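Local coordinates for NO-binding heme-dependent sensor protein (Shewanella oneidensis, PDB 4U9K), which probably senses nitric oxide through a bound heme, and here carries nitric oxide on a manganese porphyrin in the heme's place, at residues K2-N7 against Y36-S41; Q71-G76 against E143-G148. The protein carries 3 engineered substitutions. All coordinates share one frame; numbering follows the deposited sequence.

Interaction 1: K2-N7 against Y36-S41; sequences KGIIFN and YVSAKS. With MNH (manganese protoporphyrin IX), chain C.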
ATOM      1  N   LYS A   2     -11.599   1.167   3.651  1.00 57.78           N
ATOM      2  CA  LYS A   2     -12.103   2.539   3.360  1.00 57.80           C
ATOM      3  C   LYS A   2     -12.267   2.808   1.887  1.00 57.40           C
ATOM      4  O   LYS A   2     -11.526   2.307   1.057  1.00 56.90           O
ATOM      5  CB  LYS A   2     -11.183   3.591   3.970  1.00 55.93           C
ATOM      6  CG  LYS A   2     -11.216   3.600   5.499  1.00 58.56           C
ATOM      7  CD  LYS A   2     -12.611   3.892   6.000  1.00 60.35           C
ATOM      8  CE  LYS A   2     -12.604   4.068   7.472  1.00 61.56           C
ATOM      9  NZ  LYS A   2     -14.006   4.232   7.898  1.00 60.94           N
ATOM     10  N   GLY A   3     -13.267   3.600   1.573  1.00 57.63           N
ATOM     11  CA  GLY A   3     -13.611   3.870   0.198  1.00 58.36           C
ATOM     12  C   GLY A   3     -12.424   4.429  -0.563  1.00 58.88           C
ATOM     13  O   GLY A   3     -12.260   4.162  -1.755  1.00 56.42           O
ATOM     14  N   ILE A   4     -11.578   5.193   0.125  1.00 54.82           N
ATOM     15  CA  ILE A   4     -10.472   5.806  -0.539  1.00 56.15           C
ATOM     16  C   ILE A   4      -9.604   4.754  -1.222  1.00 54.86           C
ATOM     17  O   ILE A   4      -9.029   5.030  -2.291  1.00 53.94           O
ATOM     18  CB  ILE A   4      -9.578   6.628   0.401  1.00 53.64           C
ATOM     19  CG1 ILE A   4      -8.390   7.174  -0.393  1.00 54.59           C
ATOM     20  CG2 ILE A   4      -9.064   5.804   1.578  1.00 53.08           C
ATOM     21  CD1 ILE A   4      -8.085   8.485  -0.019  1.00 57.82           C
ATOM     22  N   ILE A   5      -9.522   3.558  -0.638  1.00 55.21           N
ATOM     23  CA  ILE A   5      -8.687   2.527  -1.217  1.00 53.26           C
ATOM     24  C   ILE A   5      -9.346   2.069  -2.517  1.00 56.99           C
ATOM     25  O   ILE A   5      -8.662   1.889  -3.530  1.00 56.32           O
ATOM     26  CB  ILE A   5      -8.482   1.340  -0.263  1.00 53.20           C
ATOM     27  CG1 ILE A   5      -7.924   1.819   1.072  1.00 53.47           C
ATOM     28  CG2 ILE A   5      -7.589   0.319  -0.870  1.00 54.47           C
ATOM     29  CD1 ILE A   5      -6.617   2.512   1.042  1.00 52.35           C
ATOM     30  N   PHE A   6     -10.662   1.867  -2.489  1.00 56.65           N
ATOM     31  CA  PHE A   6     -11.432   1.570  -3.704  1.00 60.08           C
ATOM     32  C   PHE A   6     -11.260   2.704  -4.737  1.00 59.41           C
ATOM     33  O   PHE A   6     -11.129   2.432  -5.921  1.00 62.07           O
ATOM     34  CB  PHE A   6     -12.929   1.368  -3.371  1.00 62.32           C
ATOM     35  CG  PHE A   6     -13.204   0.138  -2.538  1.00 62.67           C
ATOM     36  CD1 PHE A   6     -13.053   0.157  -1.154  1.00 60.62           C
ATOM     37  CD2 PHE A   6     -13.592  -1.057  -3.145  1.00 64.93           C
ATOM     38  CE1 PHE A   6     -13.295  -1.010  -0.411  1.00 63.92           C
ATOM     39  CE2 PHE A   6     -13.821  -2.187  -2.403  1.00 66.84           C
ATOM     40  CZ  PHE A   6     -13.668  -2.167  -1.056  1.00 66.14           C
ATOM     41  N   ASN A   7     -11.296   3.972  -4.310  1.00 57.68           N
ATOM     42  CA  ASN A   7     -11.228   5.078  -5.276  1.00 61.61           C
ATOM     43  C   ASN A   7      -9.913   5.078  -6.036  1.00 59.09           C
ATOM     44  O   ASN A   7      -9.899   5.307  -7.241  1.00 59.52           O
ATOM     45  CB  ASN A   7     -11.372   6.443  -4.634  1.00 57.57           C
ATOM     46  CG  ASN A   7     -12.682   6.632  -3.855  1.00 61.04           C
ATOM     47  OD1 ASN A   7     -12.715   7.453  -2.900  1.00 58.76           O
ATOM     48  ND2 ASN A   7     -13.759   5.906  -4.240  1.00 59.12           N
ATOM     49  N   TYR A  36     -18.331   4.254  -3.743  1.00 66.29           N
ATOM     50  CA  TYR A  36     -17.394   4.199  -2.641  1.00 64.16           C
ATOM     51  C   TYR A  36     -17.122   5.628  -2.167  1.00 64.27           C
ATOM     52  O   TYR A  36     -16.454   6.394  -2.865  1.00 65.75           O
ATOM     53  CB  TYR A  36     -16.126   3.480  -3.064  1.00 63.75           C
ATOM     54  CG  TYR A  36     -16.341   2.010  -3.344  1.00 68.57           C
ATOM     55  CD1 TYR A  36     -16.690   1.121  -2.317  1.00 68.45           C
ATOM     56  CD2 TYR A  36     -16.188   1.510  -4.621  1.00 66.43           C
ATOM     57  CE1 TYR A  36     -16.873  -0.221  -2.570  1.00 70.15           C
ATOM     58  CE2 TYR A  36     -16.374   0.171  -4.888  1.00 70.11           C
ATOM     59  CZ  TYR A  36     -16.713  -0.696  -3.868  1.00 72.22           C
ATOM     60  OH  TYR A  36     -16.885  -2.022  -4.165  1.00 74.23           O
ATOM     61  N   VAL A  37     -17.667   5.979  -1.002  1.00 62.76           N
ATOM     62  CA  VAL A  37     -17.397   7.270  -0.361  1.00 62.48           C
ATOM     63  C   VAL A  37     -16.035   7.166   0.330  1.00 61.36           C
ATOM     64  O   VAL A  37     -15.806   6.221   1.091  1.00 59.82           O
ATOM     65  CB  VAL A  37     -18.531   7.637   0.643  1.00 63.00           C
ATOM     66  CG1 VAL A  37     -18.212   8.898   1.422  1.00 62.68           C
ATOM     67  CG2 VAL A  37     -19.781   7.802  -0.097  1.00 65.17           C
ATOM     68  N   SER A  38     -15.136   8.124   0.063  0.51 59.19           N
ATOM     69  CA  SER A  38     -13.715   8.009   0.471  0.51 56.75           C
ATOM     70  C   SER A  38     -13.619   7.638   1.952  0.51 57.69           C
ATOM     71  O   SER A  38     -12.962   6.663   2.316  0.51 56.69           O
ATOM     72  CB  SER A  38     -12.944   9.313   0.201  0.51 55.85           C
ATOM     73  OG  SER A  38     -11.591   9.314   0.704  0.51 54.57           O
ATOM     74  N   ALA A  39     -14.302   8.403   2.807  1.00 57.85           N
ATOM     75  CA  ALA A  39     -14.212   8.153   4.259  1.00 58.95           C
ATOM     76  C   ALA A  39     -15.031   6.927   4.838  1.00 60.05           C
ATOM     77  O   ALA A  39     -14.828   6.567   5.999  1.00 61.18           O
ATOM     78  CB  ALA A  39     -14.585   9.428   5.001  1.00 59.84           C
ATOM     79  N   LYS A  40     -15.927   6.300   4.070  1.00 60.88           N
ATOM     80  CA  LYS A  40     -16.699   5.161   4.591  1.00 62.64           C
ATOM     81  C   LYS A  40     -15.974   3.801   4.578  1.00 66.47           C
ATOM     82  O   LYS A  40     -15.136   3.548   3.717  1.00 61.22           O
ATOM     83  CB  LYS A  40     -17.995   4.980   3.803  1.00 66.64           C
ATOM     84  CG  LYS A  40     -19.096   5.919   4.224  1.00 72.60           C
ATOM     85  CD  LYS A  40     -20.374   5.629   3.440  1.00 71.71           C
ATOM     86  CE  LYS A  40     -21.109   4.420   4.007  1.00 74.40           C
ATOM     87  NZ  LYS A  40     -21.868   4.939   5.185  1.00 78.23           N
ATOM     88  N   SER A  41     -16.345   2.916   5.503  1.00 65.51           N
ATOM     89  CA  SER A  41     -15.867   1.525   5.508  1.00 68.81           C
ATOM     90  C   SER A  41     -16.727   0.668   4.631  1.00 70.27           C
ATOM     91  O   SER A  41     -17.937   0.786   4.683  1.00 69.20           O
ATOM     92  CB  SER A  41     -15.892   0.933   6.902  1.00 65.21           C
ATOM     93  OG  SER A  41     -14.973   1.585   7.751  1.00 64.11           O
TER
HETATM   94 MN   MNH C 201      -1.389   2.837   4.695  1.00 47.39          MN
HETATM   95  CHA MNH C 201      -3.879   0.940   4.923  1.00 47.30           C
HETATM   96  CHB MNH C 201       0.641   0.262   4.850  1.00 46.82           C
HETATM   97  CHC MNH C 201       1.202   4.800   3.869  1.00 47.99           C
HETATM   98  CHD MNH C 201      -3.235   5.446   4.921  1.00 47.21           C
HETATM   99  NA  MNH C 201      -1.613   0.789   5.165  1.00 46.84           N
HETATM  100  C1A MNH C 201      -2.794   0.106   4.901  1.00 46.72           C
HETATM  101  C2A MNH C 201      -2.565  -1.313   4.613  1.00 45.66           C
HETATM  102  C3A MNH C 201      -1.226  -1.506   4.549  1.00 45.07           C
HETATM  103  C4A MNH C 201      -0.669  -0.196   4.848  1.00 46.21           C
HETATM  104  CMA MNH C 201      -0.363  -2.698   4.235  1.00 43.92           C
HETATM  105  CAA MNH C 201      -3.715  -2.339   4.342  1.00 45.19           C
HETATM  106  CBA MNH C 201      -4.360  -2.924   5.591  1.00 47.17           C
HETATM  107  CGA MNH C 201      -3.670  -3.892   6.517  1.00 48.15           C
HETATM  108  O1A MNH C 201      -4.256  -4.266   7.565  1.00 51.60           O
HETATM  109  O2A MNH C 201      -2.540  -4.243   6.074  1.00 46.30           O
HETATM  110  NB  MNH C 201       0.791   2.537   4.593  1.00 47.08           N
HETATM  111  C1B MNH C 201       1.491   1.339   4.560  1.00 47.06           C
HETATM  112  C2B MNH C 201       2.919   1.436   4.313  1.00 47.43           C
HETATM  113  C3B MNH C 201       2.913   2.777   4.025  1.00 47.92           C
HETATM  114  C4B MNH C 201       1.681   3.480   4.129  1.00 47.56           C
HETATM  115  CMB MNH C 201       3.915   0.266   4.336  1.00 47.45           C
HETATM  116  CAB MNH C 201       4.128   3.575   3.632  1.00 48.91           C
HETATM  117  CBB MNH C 201       5.023   3.740   2.444  1.00 50.46           C
HETATM  118  NC  MNH C 201      -1.028   4.974   4.438  1.00 47.30           N
HETATM  119  C1C MNH C 201       0.093   5.621   3.950  1.00 47.93           C
HETATM  120  C2C MNH C 201      -0.189   7.024   3.692  1.00 48.62           C
HETATM  121  C3C MNH C 201      -1.486   7.162   4.007  1.00 47.99           C
HETATM  122  C4C MNH C 201      -2.014   5.928   4.497  1.00 47.39           C
HETATM  123  CMC MNH C 201       0.814   8.042   3.162  1.00 50.45           C
HETATM  124  CAC MNH C 201      -2.344   8.386   3.982  1.00 48.28           C
HETATM  125  CBC MNH C 201      -2.215   9.424   5.025  1.00 48.51           C
HETATM  126  ND  MNH C 201      -3.409   3.189   5.100  1.00 47.51           N
HETATM  127  C1D MNH C 201      -4.124   4.381   5.019  1.00 47.63           C
HETATM  128  C2D MNH C 201      -5.568   4.143   4.992  1.00 47.86           C
HETATM  129  C3D MNH C 201      -5.671   2.803   5.106  1.00 48.13           C
HETATM  130  C4D MNH C 201      -4.377   2.211   5.068  1.00 47.91           C
HETATM  131  CMD MNH C 201      -6.665   5.179   4.925  1.00 48.64           C
HETATM  132  CAD MNH C 201      -6.953   2.001   5.029  1.00 48.55           C
HETATM  133  CBD MNH C 201      -7.550   1.546   6.339  1.00 51.73           C
HETATM  134  CGD MNH C 201      -8.949   0.987   6.067  1.00 52.42           C
HETATM  135  O1D MNH C 201      -9.236   0.674   4.874  1.00 50.37           O
HETATM  136  O2D MNH C 201      -9.828   0.895   7.009  1.00 55.88           O

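Interaction 2: Q71-G76 against E143-G148; sequences QFLFNG and EGLLFG. With MNH (manganese protoporphyrin IX), chain C; NO (nitric oxide), chain E.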
ATOM      1  N   GLN A  71       1.992   0.151  -5.049  1.00 51.18           N
ATOM      2  CA  GLN A  71       2.905   1.200  -5.516  1.00 51.16           C
ATOM      3  C   GLN A  71       2.114   2.418  -6.084  1.00 52.40           C
ATOM      4  O   GLN A  71       2.465   3.555  -5.812  1.00 53.03           O
ATOM      5  CB  GLN A  71       3.872   0.642  -6.528  1.00 53.40           C
ATOM      6  CG  GLN A  71       4.704   1.726  -7.092  1.00 58.06           C
ATOM      7  CD  GLN A  71       5.955   1.201  -7.762  1.00 62.65           C
ATOM      8  OE1 GLN A  71       6.173   0.001  -7.810  1.00 59.04           O
ATOM      9  NE2 GLN A  71       6.794   2.117  -8.278  1.00 62.93           N
ATOM     10  N   PHE A  72       1.039   2.160  -6.819  1.00 53.64           N
ATOM     11  CA  PHE A  72       0.146   3.176  -7.325  1.00 55.42           C
ATOM     12  C   PHE A  72      -0.619   3.858  -6.159  1.00 53.59           C
ATOM     13  O   PHE A  72      -0.873   5.049  -6.164  1.00 52.49           O
ATOM     14  CB  PHE A  72      -0.815   2.516  -8.303  1.00 56.00           C
ATOM     15  CG  PHE A  72      -1.691   3.456  -9.040  1.00 55.48           C
ATOM     16  CD1 PHE A  72      -2.920   3.815  -8.523  1.00 57.62           C
ATOM     17  CD2 PHE A  72      -1.309   3.941 -10.278  1.00 57.08           C
ATOM     18  CE1 PHE A  72      -3.764   4.673  -9.222  1.00 57.87           C
ATOM     19  CE2 PHE A  72      -2.123   4.791 -10.982  1.00 59.77           C
ATOM     20  CZ  PHE A  72      -3.366   5.163 -10.459  1.00 58.87           C
ATOM     21  N   LEU A  73      -0.965   3.063  -5.159  1.00 51.99           N
ATOM     22  CA  LEU A  73      -1.726   3.521  -3.997  1.00 50.82           C
ATOM     23  C   LEU A  73      -0.929   4.576  -3.226  1.00 51.17           C
ATOM     24  O   LEU A  73      -1.524   5.541  -2.732  1.00 49.66           O
ATOM     25  CB  LEU A  73      -2.093   2.330  -3.076  1.00 50.69           C
ATOM     26  CG  LEU A  73      -2.833   2.617  -1.768  1.00 50.33           C
ATOM     27  CD1 LEU A  73      -4.196   3.323  -1.977  1.00 49.79           C
ATOM     28  CD2 LEU A  73      -3.023   1.339  -0.996  1.00 49.40           C
ATOM     29  N   PHE A  74       0.404   4.429  -3.139  1.00 49.91           N
ATOM     30  CA  PHE A  74       1.148   5.411  -2.374  1.00 49.83           C
ATOM     31  C   PHE A  74       0.946   6.781  -2.965  1.00 50.70           C
ATOM     32  O   PHE A  74       0.710   7.728  -2.256  1.00 49.08           O
ATOM     33  CB  PHE A  74       2.629   5.169  -2.315  1.00 49.90           C
ATOM     34  CG  PHE A  74       3.321   6.109  -1.385  1.00 49.39           C
ATOM     35  CD1 PHE A  74       3.738   7.337  -1.823  1.00 49.78           C
ATOM     36  CD2 PHE A  74       3.454   5.793  -0.043  1.00 49.22           C
ATOM     37  CE1 PHE A  74       4.325   8.219  -0.974  1.00 49.08           C
ATOM     38  CE2 PHE A  74       4.045   6.656   0.832  1.00 47.57           C
ATOM     39  CZ  PHE A  74       4.487   7.890   0.375  1.00 48.03           C
ATOM     40  N   ASN A  75       1.059   6.896  -4.266  1.00 50.20           N
ATOM     41  CA  ASN A  75       0.955   8.206  -4.879  1.00 52.19           C
ATOM     42  C   ASN A  75      -0.449   8.706  -4.711  1.00 52.39           C
ATOM     43  O   ASN A  75      -0.669   9.900  -4.524  1.00 51.93           O
ATOM     44  CB  ASN A  75       1.338   8.142  -6.349  1.00 56.34           C
ATOM     45  CG  ASN A  75       1.184   9.458  -7.055  1.00 60.67           C
ATOM     46  OD1 ASN A  75       1.460  10.541  -6.492  1.00 60.35           O
ATOM     47  ND2 ASN A  75       0.699   9.398  -8.308  1.00 62.38           N
ATOM     48  N   GLY A  76      -1.420   7.807  -4.705  1.00 51.19           N
ATOM     49  CA  GLY A  76      -2.808   8.230  -4.672  1.00 50.78           C
ATOM     50  C   GLY A  76      -3.189   8.697  -3.284  1.00 50.51           C
ATOM     51  O   GLY A  76      -4.038   9.638  -3.152  1.00 51.51           O
ATOM     52  N   GLU A 143       4.714  -3.839   0.463  1.00 45.96           N
ATOM     53  CA  GLU A 143       5.911  -3.722  -0.409  1.00 49.08           C
ATOM     54  C   GLU A 143       5.708  -2.695  -1.512  1.00 48.69           C
ATOM     55  O   GLU A 143       6.534  -1.829  -1.740  1.00 48.43           O
ATOM     56  CB  GLU A 143       6.277  -5.047  -1.067  1.00 47.80           C
ATOM     57  CG  GLU A 143       7.180  -5.921  -0.268  1.00 52.17           C
ATOM     58  CD  GLU A 143       7.891  -6.981  -1.117  1.00 49.70           C
ATOM     59  OE1 GLU A 143       7.823  -8.152  -0.654  1.00 50.36           O
ATOM     60  OE2 GLU A 143       8.493  -6.696  -2.193  1.00 54.42           O
ATOM     61  N   GLY A 144       4.603  -2.808  -2.211  1.00 48.30           N
ATOM     62  CA  GLY A 144       4.246  -1.804  -3.189  1.00 48.57           C
ATOM     63  C   GLY A 144       4.294  -0.402  -2.601  1.00 48.21           C
ATOM     64  O   GLY A 144       4.916   0.505  -3.193  1.00 49.27           O
ATOM     65  N   LEU A 145       3.650  -0.199  -1.445  1.00 48.09           N
ATOM     66  CA  LEU A 145       3.615   1.157  -0.854  1.00 47.29           C
ATOM     67  C   LEU A 145       5.026   1.665  -0.559  1.00 48.57           C
ATOM     68  O   LEU A 145       5.283   2.853  -0.703  1.00 47.67           O
ATOM     69  CB  LEU A 145       2.779   1.192   0.433  1.00 44.38           C
ATOM     70  CG  LEU A 145       1.308   1.034   0.094  1.00 45.37           C
ATOM     71  CD1 LEU A 145       0.555   0.332   1.223  1.00 46.46           C
ATOM     72  CD2 LEU A 145       0.694   2.357  -0.190  1.00 46.86           C
ATOM     73  N   LEU A 146       5.928   0.761  -0.160  1.00 46.38           N
ATOM     74  CA  LEU A 146       7.289   1.168   0.153  1.00 47.85           C
ATOM     75  C   LEU A 146       7.991   1.560  -1.117  1.00 49.24           C
ATOM     76  O   LEU A 146       8.742   2.517  -1.119  1.00 49.17           O
ATOM     77  CB  LEU A 146       8.056   0.102   0.889  1.00 46.09           C
ATOM     78  CG  LEU A 146       7.510  -0.088   2.295  1.00 46.88           C
ATOM     79  CD1 LEU A 146       7.966  -1.377   2.816  1.00 46.73           C
ATOM     80  CD2 LEU A 146       7.945   0.987   3.231  1.00 45.72           C
ATOM     81  N   PHE A 147       7.696   0.868  -2.212  1.00 49.19           N
ATOM     82  CA  PHE A 147       8.320   1.207  -3.484  1.00 52.33           C
ATOM     83  C   PHE A 147       7.771   2.528  -3.965  1.00 51.88           C
ATOM     84  O   PHE A 147       8.478   3.294  -4.632  1.00 53.44           O
ATOM     85  CB  PHE A 147       8.120   0.110  -4.557  1.00 52.18           C
ATOM     86  CG  PHE A 147       9.055  -1.043  -4.395  1.00 53.33           C
ATOM     87  CD1 PHE A 147      10.353  -0.948  -4.780  1.00 54.58           C
ATOM     88  CD2 PHE A 147       8.640  -2.223  -3.820  1.00 52.02           C
ATOM     89  CE1 PHE A 147      11.187  -2.001  -4.601  1.00 56.27           C
ATOM     90  CE2 PHE A 147       9.492  -3.266  -3.662  1.00 53.95           C
ATOM     91  CZ  PHE A 147      10.751  -3.145  -4.041  1.00 54.31           C
ATOM     92  N   GLY A 148       6.517   2.810  -3.620  1.00 52.81           N
ATOM     93  CA  GLY A 148       5.884   4.081  -3.980  1.00 54.41           C
ATOM     94  C   GLY A 148       6.505   5.243  -3.214  1.00 51.81           C
ATOM     95  O   GLY A 148       6.844   6.301  -3.762  1.00 54.05           O
TER
HETATM   96 MN   MNH C 201      -1.389   2.837   4.695  1.00 47.39          MN
HETATM   97  CHA MNH C 201      -3.879   0.940   4.923  1.00 47.30           C
HETATM   98  CHB MNH C 201       0.641   0.262   4.850  1.00 46.82           C
HETATM   99  CHC MNH C 201       1.202   4.800   3.869  1.00 47.99           C
HETATM  100  CHD MNH C 201      -3.235   5.446   4.921  1.00 47.21           C
HETATM  101  NA  MNH C 201      -1.613   0.789   5.165  1.00 46.84           N
HETATM  102  C1A MNH C 201      -2.794   0.106   4.901  1.00 46.72           C
HETATM  103  C2A MNH C 201      -2.565  -1.313   4.613  1.00 45.66           C
HETATM  104  C3A MNH C 201      -1.226  -1.506   4.549  1.00 45.07           C
HETATM  105  C4A MNH C 201      -0.669  -0.196   4.848  1.00 46.21           C
HETATM  106  CMA MNH C 201      -0.363  -2.698   4.235  1.00 43.92           C
HETATM  107  CAA MNH C 201      -3.715  -2.339   4.342  1.00 45.19           C
HETATM  108  CBA MNH C 201      -4.360  -2.924   5.591  1.00 47.17           C
HETATM  109  CGA MNH C 201      -3.670  -3.892   6.517  1.00 48.15           C
HETATM  110  O1A MNH C 201      -4.256  -4.266   7.565  1.00 51.60           O
HETATM  111  O2A MNH C 201      -2.540  -4.243   6.074  1.00 46.30           O
HETATM  112  NB  MNH C 201       0.791   2.537   4.593  1.00 47.08           N
HETATM  113  C1B MNH C 201       1.491   1.339   4.560  1.00 47.06           C
HETATM  114  C2B MNH C 201       2.919   1.436   4.313  1.00 47.43           C
HETATM  115  C3B MNH C 201       2.913   2.777   4.025  1.00 47.92           C
HETATM  116  C4B MNH C 201       1.681   3.480   4.129  1.00 47.56           C
HETATM  117  CMB MNH C 201       3.915   0.266   4.336  1.00 47.45           C
HETATM  118  CAB MNH C 201       4.128   3.575   3.632  1.00 48.91           C
HETATM  119  CBB MNH C 201       5.023   3.740   2.444  1.00 50.46           C
HETATM  120  NC  MNH C 201      -1.028   4.974   4.438  1.00 47.30           N
HETATM  121  C1C MNH C 201       0.093   5.621   3.950  1.00 47.93           C
HETATM  122  C2C MNH C 201      -0.189   7.024   3.692  1.00 48.62           C
HETATM  123  C3C MNH C 201      -1.486   7.162   4.007  1.00 47.99           C
HETATM  124  C4C MNH C 201      -2.014   5.928   4.497  1.00 47.39           C
HETATM  125  CMC MNH C 201       0.814   8.042   3.162  1.00 50.45           C
HETATM  126  CAC MNH C 201      -2.344   8.386   3.982  1.00 48.28           C
HETATM  127  CBC MNH C 201      -2.215   9.424   5.025  1.00 48.51           C
HETATM  128  ND  MNH C 201      -3.409   3.189   5.100  1.00 47.51           N
HETATM  129  C1D MNH C 201      -4.124   4.381   5.019  1.00 47.63           C
HETATM  130  C2D MNH C 201      -5.568   4.143   4.992  1.00 47.86           C
HETATM  131  C3D MNH C 201      -5.671   2.803   5.106  1.00 48.13           C
HETATM  132  C4D MNH C 201      -4.377   2.211   5.068  1.00 47.91           C
HETATM  133  CMD MNH C 201      -6.665   5.179   4.925  1.00 48.64           C
HETATM  134  CAD MNH C 201      -6.953   2.001   5.029  1.00 48.55           C
HETATM  135  CBD MNH C 201      -7.550   1.546   6.339  1.00 51.73           C
HETATM  136  CGD MNH C 201      -8.949   0.987   6.067  1.00 52.42           C
HETATM  137  O1D MNH C 201      -9.236   0.674   4.874  1.00 50.37           O
HETATM  138  O2D MNH C 201      -9.828   0.895   7.009  1.00 55.88           O
HETATM  139  N    NO E 203      -1.710   2.576   3.190  1.00 47.78           N
HETATM  140  O    NO E 203      -2.259   2.029   2.041  1.00 70.23           O

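Interaction 1: K2-N7 against Y36-S41
The N-terminus of helix 3-16, with Lys2 at its N-cap position, is docked onto the Val37-Lys40 turn and gripped by that turn's carbonyls, illustrating how a loop can supply acceptors to first-turn amides. Gly3 N donates to Lys40 O at 2.8 Å and Ile4 N to Ser38 O at 3.0 Å. The Lys2 chain bends at its second torsion (chi2 -60°) and then runs extended past the turn, bringing NZ to Ser41 OG (2.8 Å) and Ala39 O (3.1 Å); His111 O is a third partner of NZ. One turn along the helix, Asn7 ND2 gives an almost straight bond (174°) to Tyr36 O, which it meets from above the carbonyl plane. The same Tyr36 stacks its ring, offset, on that of Phe6, centroids 4.0 Å apart and planes at 17°, while Tyr36 OH is hydrogen-bonded to Glu46. Lys2 N, meanwhile, binds propionate oxygen O1D of the porphyrin at 2.7 Å. Backbone amide and ammonium are thus divided between ligand and loop, and the helix N-terminus would probably help to stabilise the propionate's negative charge.

Interaction 2: Q71-G76 against E143-G148
Gln71 and Gly144 mark the close crossing of helices 62-80 and 139-152, a buried helix-helix contact whose inner side forms part of the wall around the bound nitric oxide. The segment axes approach to 6.9 Å at a crossing angle of -54°, a closeness made possible by the GxxxG pair Gly144 and Gly148, neither of which puts a side chain between the backbones. Gln71 CA accordingly comes to 3.2 Å from Gly144 O in a CA-H...O contact; the extended Gln71 chain passes across Phe147 CB, and its NE2 is hydrogen-bonded to Gln151. Phe74, with CG swung anti to its amide nitrogen (chi1 -173°), sets its ring between the backbone of helix 139-152 and a porphyrin vinyl: CD1 approaches Gly148 C at 3.7 Å, CD2 approaches Leu145 O at 3.5 Å, and CE2 meets the vinyl carbon CBB at 3.5 Å. Were this residue an alanine, the vinyl group and Gly148 would probably lose their shared filler, opening a gap that could let the vinyl turn. Nearer the metal, Leu73 CG packs on Leu145 CD2 at 3.9 Å, and the two leucines converge on the nitric oxide oxygen, Leu73 with CD2 at 3.2 Å and Leu145 with CD1 at 3.4 Å. The manganese-bound diatomic therefore meets methyl groups from both helices. Neither leucine side chain can offer the nitric oxide oxygen a hydrogen bond, consistent with the apolar distal pockets of H-NOX proteins that select nitric oxide over oxygen.

Taken together, the two contacts show one porphyrin held at its polar margin and lined at its metal. Interaction 1 anchors one propionate of a porphyrin that is also hydrogen-bonded to Tyr132, Ser134 and Arg136, whereas interaction 2 builds the apolar surroundings of the nitric oxide. Their centres lie about 17 Å apart, yet they join directly: Ile5 CD1, on the helix that begins in interaction 1, packs against Leu73 CD1 at 4.0 Å. Ile5 CD1 also lies 4.0 Å from the porphyrin's propionate carbon CAD. Helix 3-16 thus touches both the porphyrin edge and the leucine that lies against the nitric oxide.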